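Local atomic coordinates of dihydrodipicolinate synthase (Aquifex aeolicus, PDB entry 2EHH), a protein that probably catalyses the condensation of pyruvate with L-aspartate semialdehyde to 4-hydroxy-tetrahydrodipicolinate, a step of lysine biosynthesis by the diaminopimelate pathway. Residues Val18-Ile27 and Leu50-Phe61. Sequence-based numbering, arbitrary orientation.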
ATOM      1  N   VAL A  18       0.470 -27.745  26.241  1.00 23.72           N
ATOM      2  CA  VAL A  18       1.624 -27.948  25.375  1.00 23.70           C
ATOM      3  C   VAL A  18       1.940 -29.443  25.371  1.00 24.21           C
ATOM      4  O   VAL A  18       2.067 -30.055  26.433  1.00 23.35           O
ATOM      5  CB  VAL A  18       2.861 -27.178  25.884  1.00 23.99           C
ATOM      6  CG1 VAL A  18       4.094 -27.595  25.093  1.00 22.71           C
ATOM      7  CG2 VAL A  18       2.631 -25.680  25.751  1.00 22.85           C
ATOM      8  N   ASP A  19       2.057 -30.018  24.175  1.00 23.70           N
ATOM      9  CA  ASP A  19       2.349 -31.444  23.995  1.00 23.15           C
ATOM     10  C   ASP A  19       3.866 -31.665  23.999  1.00 24.16           C
ATOM     11  O   ASP A  19       4.502 -31.695  22.944  1.00 23.45           O
ATOM     12  CB  ASP A  19       1.756 -31.917  22.665  1.00 22.97           C
ATOM     13  CG  ASP A  19       1.842 -33.422  22.478  1.00 24.36           C
ATOM     14  OD1 ASP A  19       2.606 -34.084  23.211  1.00 23.39           O
ATOM     15  OD2 ASP A  19       1.149 -33.939  21.578  1.00 22.76           O
ATOM     16  N   TYR A  20       4.435 -31.831  25.188  1.00 23.05           N
ATOM     17  CA  TYR A  20       5.873 -32.015  25.327  1.00 24.24           C
ATOM     18  C   TYR A  20       6.481 -33.251  24.675  1.00 24.49           C
ATOM     19  O   TYR A  20       7.621 -33.204  24.217  1.00 24.68           O
ATOM     20  CB  TYR A  20       6.252 -31.941  26.805  1.00 23.53           C
ATOM     21  CG  TYR A  20       6.133 -30.532  27.329  1.00 25.04           C
ATOM     22  CD1 TYR A  20       7.085 -29.567  27.003  1.00 24.90           C
ATOM     23  CD2 TYR A  20       5.023 -30.137  28.076  1.00 24.90           C
ATOM     24  CE1 TYR A  20       6.933 -28.242  27.401  1.00 25.36           C
ATOM     25  CE2 TYR A  20       4.861 -28.816  28.476  1.00 24.93           C
ATOM     26  CZ  TYR A  20       5.818 -27.873  28.133  1.00 25.39           C
ATOM     27  OH  TYR A  20       5.653 -26.563  28.511  1.00 25.88           O
ATOM     28  N   GLU A  21       5.748 -34.356  24.618  1.00 25.26           N
ATOM     29  CA  GLU A  21       6.309 -35.541  23.984  1.00 26.48           C
ATOM     30  C   GLU A  21       6.439 -35.296  22.481  1.00 24.45           C
ATOM     31  O   GLU A  21       7.404 -35.728  21.853  1.00 22.99           O
ATOM     32  CB  GLU A  21       5.449 -36.776  24.274  1.00 29.90           C
ATOM     33  CG  GLU A  21       3.997 -36.663  23.878  1.00 37.40           C
ATOM     34  CD  GLU A  21       3.138 -37.718  24.562  1.00 43.23           C
ATOM     35  OE1 GLU A  21       3.001 -37.654  25.807  1.00 43.53           O
ATOM     36  OE2 GLU A  21       2.609 -38.610  23.860  1.00 45.51           O
ATOM     37  N   ALA A  22       5.478 -34.581  21.907  1.00 22.26           N
ATOM     38  CA  ALA A  22       5.529 -34.273  20.480  1.00 21.20           C
ATOM     39  C   ALA A  22       6.644 -33.257  20.221  1.00 20.46           C
ATOM     40  O   ALA A  22       7.354 -33.343  19.218  1.00 20.61           O
ATOM     41  CB  ALA A  22       4.190 -33.716  20.011  1.00 18.60           C
ATOM     42  N   LEU A  23       6.793 -32.297  21.128  1.00 20.76           N
ATOM     43  CA  LEU A  23       7.826 -31.272  20.991  1.00 23.02           C
ATOM     44  C   LEU A  23       9.179 -31.969  21.048  1.00 22.71           C
ATOM     45  O   LEU A  23      10.079 -31.671  20.267  1.00 22.35           O
ATOM     46  CB  LEU A  23       7.718 -30.247  22.126  1.00 23.53           C
ATOM     47  CG  LEU A  23       8.389 -28.876  21.958  1.00 25.92           C
ATOM     48  CD1 LEU A  23       8.249 -28.090  23.251  1.00 24.77           C
ATOM     49  CD2 LEU A  23       9.849 -29.026  21.604  1.00 29.34           C
ATOM     50  N   GLY A  24       9.312 -32.905  21.982  1.00 22.25           N
ATOM     51  CA  GLY A  24      10.557 -33.637  22.115  1.00 22.23           C
ATOM     52  C   GLY A  24      10.909 -34.380  20.842  1.00 22.10           C
ATOM     53  O   GLY A  24      12.060 -34.363  20.409  1.00 21.49           O
ATOM     54  N   ASN A  25       9.924 -35.036  20.235  1.00 22.00           N
ATOM     55  CA  ASN A  25      10.171 -35.777  19.004  1.00 22.98           C
ATOM     56  C   ASN A  25      10.485 -34.839  17.843  1.00 21.92           C
ATOM     57  O   ASN A  25      11.240 -35.184  16.935  1.00 19.78           O
ATOM     58  CB  ASN A  25       8.970 -36.659  18.675  1.00 26.16           C
ATOM     59  CG  ASN A  25       8.854 -37.847  19.616  1.00 30.61           C
ATOM     60  OD1 ASN A  25       8.670 -37.682  20.820  1.00 34.29           O
ATOM     61  ND2 ASN A  25       8.974 -39.048  19.071  1.00 34.21           N
ATOM     62  N   LEU A  26       9.901 -33.648  17.886  1.00 20.03           N
ATOM     63  CA  LEU A  26      10.125 -32.639  16.859  1.00 20.14           C
ATOM     64  C   LEU A  26      11.599 -32.226  16.940  1.00 20.59           C
ATOM     65  O   LEU A  26      12.269 -32.043  15.922  1.00 19.79           O
ATOM     66  CB  LEU A  26       9.216 -31.436  17.128  1.00 20.75           C
ATOM     67  CG  LEU A  26       8.254 -30.925  16.052  1.00 24.01           C
ATOM     68  CD1 LEU A  26       7.638 -32.074  15.267  1.00 21.61           C
ATOM     69  CD2 LEU A  26       7.175 -30.077  16.736  1.00 22.66           C
ATOM     70  N   ILE A  27      12.105 -32.091  18.163  1.00 18.39           N
ATOM     71  CA  ILE A  27      13.496 -31.710  18.358  1.00 19.76           C
ATOM     72  C   ILE A  27      14.439 -32.780  17.804  1.00 19.94           C
ATOM     73  O   ILE A  27      15.407 -32.461  17.118  1.00 20.88           O
ATOM     74  CB  ILE A  27      13.790 -31.455  19.850  1.00 19.74           C
ATOM     75  CG1 ILE A  27      13.020 -30.210  20.305  1.00 20.61           C
ATOM     76  CG2 ILE A  27      15.286 -31.267  20.072  1.00 19.51           C
ATOM     77  CD1 ILE A  27      13.221 -29.836  21.761  1.00 20.51           C
ATOM     78  N   LEU A  50       0.486 -18.474  23.795  1.00 22.53           N
ATOM     79  CA  LEU A  50       1.185 -19.223  24.837  1.00 24.14           C
ATOM     80  C   LEU A  50       1.273 -18.320  26.055  1.00 25.40           C
ATOM     81  O   LEU A  50       1.540 -17.129  25.926  1.00 26.84           O
ATOM     82  CB  LEU A  50       2.606 -19.595  24.403  1.00 22.70           C
ATOM     83  CG  LEU A  50       2.800 -20.615  23.283  1.00 22.50           C
ATOM     84  CD1 LEU A  50       4.292 -20.751  22.975  1.00 21.86           C
ATOM     85  CD2 LEU A  50       2.209 -21.952  23.699  1.00 23.28           C
ATOM     86  N   THR A  51       1.048 -18.878  27.238  1.00 26.64           N
ATOM     87  CA  THR A  51       1.134 -18.074  28.447  1.00 28.09           C
ATOM     88  C   THR A  51       2.607 -17.806  28.714  1.00 29.01           C
ATOM     89  O   THR A  51       3.469 -18.562  28.271  1.00 26.99           O
ATOM     90  CB  THR A  51       0.549 -18.806  29.661  1.00 26.80           C
ATOM     91  OG1 THR A  51       1.445 -19.847  30.064  1.00 28.83           O
ATOM     92  CG2 THR A  51      -0.799 -19.418  29.313  1.00 26.87           C
ATOM     93  N   PHE A  52       2.886 -16.724  29.431  1.00 30.65           N
ATOM     94  CA  PHE A  52       4.252 -16.348  29.770  1.00 32.15           C
ATOM     95  C   PHE A  52       4.991 -17.538  30.382  1.00 32.29           C
ATOM     96  O   PHE A  52       6.181 -17.741  30.131  1.00 33.08           O
ATOM     97  CB  PHE A  52       4.232 -15.183  30.761  1.00 34.41           C
ATOM     98  CG  PHE A  52       5.577 -14.852  31.337  1.00 35.92           C
ATOM     99  CD1 PHE A  52       6.505 -14.115  30.608  1.00 36.64           C
ATOM    100  CD2 PHE A  52       5.922 -15.298  32.611  1.00 36.51           C
ATOM    101  CE1 PHE A  52       7.762 -13.827  31.142  1.00 37.70           C
ATOM    102  CE2 PHE A  52       7.171 -15.018  33.151  1.00 37.27           C
ATOM    103  CZ  PHE A  52       8.094 -14.281  32.415  1.00 37.54           C
ATOM    104  N   GLU A  53       4.275 -18.326  31.177  1.00 30.72           N
ATOM    105  CA  GLU A  53       4.865 -19.490  31.824  1.00 31.47           C
ATOM    106  C   GLU A  53       5.123 -20.633  30.844  1.00 29.93           C
ATOM    107  O   GLU A  53       6.097 -21.376  30.990  1.00 27.97           O
ATOM    108  CB  GLU A  53       3.964 -19.968  32.964  1.00 33.24           C
ATOM    109  CG  GLU A  53       4.357 -21.312  33.545  1.00 38.17           C
ATOM    110  CD  GLU A  53       3.603 -21.635  34.821  1.00 41.87           C
ATOM    111  OE1 GLU A  53       2.361 -21.494  34.833  1.00 43.45           O
ATOM    112  OE2 GLU A  53       4.254 -22.036  35.812  1.00 43.36           O
ATOM    113  N   GLU A  54       4.249 -20.788  29.855  1.00 27.15           N
ATOM    114  CA  GLU A  54       4.444 -21.840  28.867  1.00 26.08           C
ATOM    115  C   GLU A  54       5.677 -21.468  28.052  1.00 24.80           C
ATOM    116  O   GLU A  54       6.440 -22.343  27.644  1.00 25.51           O
ATOM    117  CB  GLU A  54       3.211 -21.980  27.961  1.00 25.45           C
ATOM    118  CG  GLU A  54       2.018 -22.628  28.654  1.00 26.50           C
ATOM    119  CD  GLU A  54       0.767 -22.646  27.790  1.00 27.62           C
ATOM    120  OE1 GLU A  54       0.459 -21.605  27.173  1.00 25.43           O
ATOM    121  OE2 GLU A  54       0.088 -23.697  27.739  1.00 26.88           O
ATOM    122  N   HIS A  55       5.872 -20.169  27.828  1.00 24.27           N
ATOM    123  CA  HIS A  55       7.034 -19.685  27.086  1.00 24.08           C
ATOM    124  C   HIS A  55       8.309 -20.132  27.786  1.00 24.34           C
ATOM    125  O   HIS A  55       9.205 -20.700  27.164  1.00 21.75           O
ATOM    126  CB  HIS A  55       7.060 -18.154  27.012  1.00 26.92           C
ATOM    127  CG  HIS A  55       6.468 -17.586  25.761  1.00 28.17           C
ATOM    128  ND1 HIS A  55       5.108 -17.529  25.537  1.00 28.64           N
ATOM    129  CD2 HIS A  55       7.051 -17.020  24.677  1.00 28.68           C
ATOM    130  CE1 HIS A  55       4.880 -16.949  24.373  1.00 29.05           C
ATOM    131  NE2 HIS A  55       6.041 -16.631  23.830  1.00 29.47           N
ATOM    132  N   GLU A  56       8.400 -19.861  29.084  1.00 23.89           N
ATOM    133  CA  GLU A  56       9.598 -20.237  29.817  1.00 26.45           C
ATOM    134  C   GLU A  56       9.770 -21.747  29.942  1.00 25.22           C
ATOM    135  O   GLU A  56      10.894 -22.245  29.910  1.00 25.22           O
ATOM    136  CB  GLU A  56       9.630 -19.552  31.193  1.00 28.32           C
ATOM    137  CG  GLU A  56       8.435 -19.771  32.086  1.00 31.64           C
ATOM    138  CD  GLU A  56       8.389 -18.761  33.229  1.00 34.38           C
ATOM    139  OE1 GLU A  56       9.420 -18.099  33.490  1.00 33.01           O
ATOM    140  OE2 GLU A  56       7.323 -18.632  33.868  1.00 35.58           O
ATOM    141  N   LYS A  57       8.665 -22.478  30.044  1.00 24.33           N
ATOM    142  CA  LYS A  57       8.729 -23.933  30.160  1.00 24.30           C
ATOM    143  C   LYS A  57       9.191 -24.567  28.841  1.00 23.31           C
ATOM    144  O   LYS A  57       9.992 -25.507  28.836  1.00 20.71           O
ATOM    145  CB  LYS A  57       7.360 -24.491  30.549  1.00 27.17           C
ATOM    146  CG  LYS A  57       7.344 -25.981  30.882  1.00 33.05           C
ATOM    147  CD  LYS A  57       8.153 -26.296  32.139  1.00 36.88           C
ATOM    148  CE  LYS A  57       7.946 -27.740  32.592  1.00 37.48           C
ATOM    149  NZ  LYS A  57       8.201 -28.736  31.508  1.00 38.91           N
ATOM    150  N   VAL A  58       8.683 -24.057  27.725  1.00 19.47           N
ATOM    151  CA  VAL A  58       9.062 -24.584  26.418  1.00 19.15           C
ATOM    152  C   VAL A  58      10.531 -24.304  26.121  1.00 17.54           C
ATOM    153  O   VAL A  58      11.243 -25.168  25.609  1.00 18.46           O
ATOM    154  CB  VAL A  58       8.183 -23.985  25.295  1.00 19.09           C
ATOM    155  CG1 VAL A  58       8.811 -24.243  23.930  1.00 18.96           C
ATOM    156  CG2 VAL A  58       6.794 -24.611  25.351  1.00 20.48           C
ATOM    157  N   ILE A  59      10.982 -23.095  26.440  1.00 16.95           N
ATOM    158  CA  ILE A  59      12.369 -22.727  26.205  1.00 17.83           C
ATOM    159  C   ILE A  59      13.280 -23.617  27.053  1.00 19.76           C
ATOM    160  O   ILE A  59      14.228 -24.222  26.553  1.00 17.68           O
ATOM    161  CB  ILE A  59      12.617 -21.246  26.561  1.00 18.62           C
ATOM    162  CG1 ILE A  59      11.805 -20.344  25.622  1.00 18.46           C
ATOM    163  CG2 ILE A  59      14.104 -20.916  26.445  1.00 18.43           C
ATOM    164  CD1 ILE A  59      11.785 -18.873  26.036  1.00 17.43           C
ATOM    165  N   GLU A  60      12.976 -23.701  28.342  1.00 21.51           N
ATOM    166  CA  GLU A  60      13.763 -24.517  29.257  1.00 23.45           C
ATOM    167  C   GLU A  60      13.784 -25.974  28.789  1.00 23.31           C
ATOM    168  O   GLU A  60      14.826 -26.634  28.810  1.00 23.21           O
ATOM    169  CB  GLU A  60      13.175 -24.397  30.661  1.00 26.64           C
ATOM    170  CG  GLU A  60      13.881 -25.205  31.721  1.00 32.02           C
ATOM    171  CD  GLU A  60      13.386 -24.865  33.112  1.00 35.84           C
ATOM    172  OE1 GLU A  60      12.153 -24.875  33.322  1.00 39.05           O
ATOM    173  OE2 GLU A  60      14.229 -24.592  33.992  1.00 37.81           O
ATOM    174  N   PHE A  61      12.631 -26.464  28.345  1.00 22.50           N
ATOM    175  CA  PHE A  61      12.503 -27.837  27.858  1.00 21.72           C
ATOM    176  C   PHE A  61      13.331 -28.084  26.592  1.00 21.62           C
ATOM    177  O   PHE A  61      14.017 -29.100  26.471  1.00 20.78           O
ATOM    178  CB  PHE A  61      11.034 -28.148  27.558  1.00 22.12           C
ATOM    179  CG  PHE A  61      10.810 -29.506  26.954  1.00 22.84           C
ATOM    180  CD1 PHE A  61      10.794 -30.643  27.753  1.00 23.66           C
ATOM    181  CD2 PHE A  61      10.631 -29.651  25.583  1.00 23.69           C
ATOM    182  CE1 PHE A  61      10.600 -31.906  27.194  1.00 23.52           C
ATOM    183  CE2 PHE A  61      10.437 -30.909  25.015  1.00 23.13           C
ATOM    184  CZ  PHE A  61      10.421 -32.037  25.822  1.00 23.80           C
TER
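Two successive outer helices of the (beta/alpha)8 barrel, 20-31 and 52-66, meet through Tyr-20 and Phe-61, their short segments running 41° apart with axes 11.5 Å from each other at closest approach. The rings form a T-shaped pair: the edge of Tyr-20 is turned to the face of Phe-61, with CD1 of Tyr-20 over the ring centre, 3.7 Å from Phe-61 CG, and the planes at 66°. Phe-61 has CG anti to its own backbone N (chi1 176°), which carries the ring across to helix 20-31, where Leu-23 CD1 lies 3.7 Å from Phe-61 CD2 and the side-chain-less Gly-24 brings its N to the ring edge. With an alanine here, the Tyr-20 edge would probably lose the face it meets, the Leu-23 methyls would keep little beyond Val-58 on this side, and a gap would be likely to open between the helices. Val-18 CG1, from the same segment, lies over one face of the Tyr-20 ring toward its rim; over the opposite one curls Lys-57, bent at chi2 and chi4, its NZ 4.4 Å from the Tyr-20 ring centroid in a cation-pi contact. Val-58 CG1 packs 3.9 Å from Leu-23 CD1. At the start of helix 52-66, Thr-51 and Glu-54 form a capping box, and the Glu-54 carboxylate, beside Val-18 CG2, also makes a salt bridge to Arg-267. Such largely apolar packing between consecutive helices outside the parallel strands is characteristic of the TIM barrel.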